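Local coordinates for B-agarase (Agarivorans gilvus, PDB 5Z6P), which is a glycoside hydrolase of family 50 that has agarase activity and probably cleaves beta-galactosidic linkages in agar polysaccharide, at residues I307-N312 / G434-P439. Sequence-based numbering, arbitrary orientation.
Sequences IIRLAN and GNWTAP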
loop_
_atom_site.group_PDB
_atom_site.type_symbol
_atom_site.label_atom_id
_atom_site.label_comp_id
_atom_site.label_asym_id
_atom_site.label_seq_id
_atom_site.Cartn_x
_atom_site.Cartn_y
_atom_site.Cartn_z
ATOM N N ILE A 307 -5.645 9.116 5.743
ATOM C CA ILE A 307 -5.429 10.342 4.977
ATOM C C ILE A 307 -6.683 11.223 4.979
ATOM O O ILE A 307 -7.324 11.413 3.964
ATOM C CB ILE A 307 -5.010 10.038 3.531
ATOM C CG1 ILE A 307 -3.926 8.956 3.497
ATOM C CG2 ILE A 307 -4.534 11.320 2.832
ATOM C CD1 ILE A 307 -2.537 9.445 3.896
ATOM N N ILE A 308 -7.027 11.755 6.142
ATOM C CA ILE A 308 -8.129 12.691 6.238
ATOM C C ILE A 308 -7.535 14.102 6.320
ATOM O O ILE A 308 -7.448 14.720 7.368
ATOM C CB ILE A 308 -9.035 12.345 7.422
ATOM C CG1 ILE A 308 -9.469 10.878 7.273
ATOM C CG2 ILE A 308 -10.254 13.262 7.446
ATOM C CD1 ILE A 308 -10.114 10.289 8.456
ATOM N N ARG A 309 -7.133 14.580 5.152
ATOM C CA ARG A 309 -6.364 15.803 5.004
ATOM C C ARG A 309 -6.280 16.091 3.509
ATOM O O ARG A 309 -6.671 15.238 2.696
ATOM C CB ARG A 309 -4.971 15.655 5.616
ATOM C CG ARG A 309 -4.085 14.635 4.908
ATOM C CD ARG A 309 -2.725 14.489 5.595
ATOM N NE ARG A 309 -1.758 13.779 4.767
ATOM C CZ ARG A 309 -0.573 13.359 5.205
ATOM N NH1 ARG A 309 -0.215 13.589 6.464
ATOM N NH2 ARG A 309 0.251 12.714 4.393
ATOM N N LEU A 310 -5.770 17.269 3.145
ATOM C CA LEU A 310 -5.724 17.671 1.740
ATOM C C LEU A 310 -4.352 17.456 1.094
ATOM O O LEU A 310 -4.239 17.395 -0.123
ATOM C CB LEU A 310 -6.111 19.136 1.587
ATOM C CG LEU A 310 -7.547 19.544 1.877
ATOM C CD1 LEU A 310 -7.830 20.881 1.230
ATOM C CD2 LEU A 310 -8.542 18.486 1.427
ATOM N N ALA A 311 -3.327 17.316 1.926
ATOM C CA ALA A 311 -1.940 17.358 1.472
ATOM C C ALA A 311 -1.585 16.330 0.405
ATOM O O ALA A 311 -0.620 16.513 -0.327
ATOM C CB ALA A 311 -1.013 17.195 2.667
ATOM N N ASN A 312 -2.345 15.242 0.316
ATOM C CA ASN A 312 -2.031 14.207 -0.659
ATOM C C ASN A 312 -2.865 14.313 -1.952
ATOM O O ASN A 312 -2.746 13.453 -2.824
ATOM C CB ASN A 312 -2.215 12.797 -0.047
ATOM C CG ASN A 312 -1.151 12.442 1.003
ATOM O OD1 ASN A 312 -0.867 13.212 1.909
ATOM N ND2 ASN A 312 -0.587 11.254 0.882
ATOM N N GLY A 434 -8.750 7.499 10.790
ATOM C CA GLY A 434 -7.555 6.688 10.728
ATOM C C GLY A 434 -6.242 7.446 10.751
ATOM O O GLY A 434 -6.175 8.560 11.241
ATOM N N ASN A 435 -5.191 6.830 10.223
ATOM C CA ASN A 435 -3.882 7.457 10.288
ATOM C C ASN A 435 -3.775 8.629 9.343
ATOM O O ASN A 435 -4.442 8.659 8.312
ATOM C CB ASN A 435 -2.773 6.471 9.985
ATOM C CG ASN A 435 -1.460 6.902 10.594
ATOM O OD1 ASN A 435 -1.451 7.655 11.565
ATOM N ND2 ASN A 435 -0.360 6.443 10.033
ATOM N N TRP A 436 -2.924 9.583 9.709
ATOM C CA TRP A 436 -2.718 10.797 8.941
ATOM C C TRP A 436 -4.020 11.586 8.822
ATOM O O TRP A 436 -4.403 12.028 7.734
ATOM C CB TRP A 436 -2.132 10.450 7.563
ATOM C CG TRP A 436 -0.778 9.736 7.671
ATOM C CD1 TRP A 436 0.368 10.238 8.229
ATOM C CD2 TRP A 436 -0.458 8.415 7.227
ATOM N NE1 TRP A 436 1.385 9.309 8.153
ATOM C CE2 TRP A 436 0.904 8.179 7.541
ATOM C CE3 TRP A 436 -1.185 7.399 6.585
ATOM C CZ2 TRP A 436 1.555 6.975 7.233
ATOM C CZ3 TRP A 436 -0.539 6.203 6.278
ATOM C CH2 TRP A 436 0.817 5.999 6.606
ATOM N N THR A 437 -4.708 11.715 9.953
ATOM C CA THR A 437 -5.818 12.637 10.096
ATOM C C THR A 437 -5.254 14.018 10.453
ATOM O O THR A 437 -4.404 14.118 11.336
ATOM C CB THR A 437 -6.806 12.161 11.178
ATOM O OG1 THR A 437 -7.511 10.999 10.723
ATOM C CG2 THR A 437 -7.810 13.245 11.501
ATOM N N ALA A 438 -5.703 15.068 9.764
ATOM C CA ALA A 438 -5.250 16.434 10.063
ATOM C C ALA A 438 -5.530 16.782 11.514
ATOM O O ALA A 438 -6.599 16.499 12.016
ATOM C CB ALA A 438 -5.912 17.444 9.149
ATOM N N PRO A 439 -4.552 17.402 12.187
ATOM C CA PRO A 439 -4.642 17.718 13.611
ATOM C C PRO A 439 -5.791 18.674 13.908
ATOM O O PRO A 439 -6.188 18.791 15.059
ATOM C CB PRO A 439 -3.291 18.377 13.917
ATOM C CG PRO A 439 -2.409 17.983 12.809
ATOM C CD PRO A 439 -3.285 17.876 11.609
#
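Ile308 and Thr437 form a single parallel beta bridge between two loops, one following strand 299-305 and the other following helix 413-428, in what is probably the (beta/alpha)8-barrel catalytic domain of this family. Ile308 bonds to both neighbours of Thr437: Ile308 O accepts from Ala438 N at 3.0 Å, nearly straight at 171°, and Ile308 N donates to Trp436 O, the bent and weak half of the bridge. Beside it, Ile307 N adds a bond to Asn435 O at 2.9 Å. Hydrogen bonding of Gly434 to Leu305 carries the pairing back to the end of strand 299-305.

Arg309 can be traced outward along this junction. Arg309 CB lies 4.1 Å from Ala438 CB. With chi1 at 65°, CG sits between the backbone N and the carbonyl carbon and passes Trp436 O, and the extended chain then takes Arg309 CD past the same Trp436 O at 3.7 Å. Both Arg309 NE (3.0 Å) and Arg309 NH2 (2.8 Å) donate to Asn312 OD1, a side-on grip on one oxygen that limits rotation of the guanidinium. At the tip, Arg309 NH1 stops 3.8 Å from Trp436 CD1. Trp436 CB covers one face of the guanidinium toward its rim, while the indole plane is inclined 47° to it.

Trp436 also touches Arg619, Asn508 and Asn452, and Asn435 ND2 sits above the centre of one face of its ring. Ile307 approaches the same ring obliquely, its CD1 methyl 3.6 Å from Trp436 CE3.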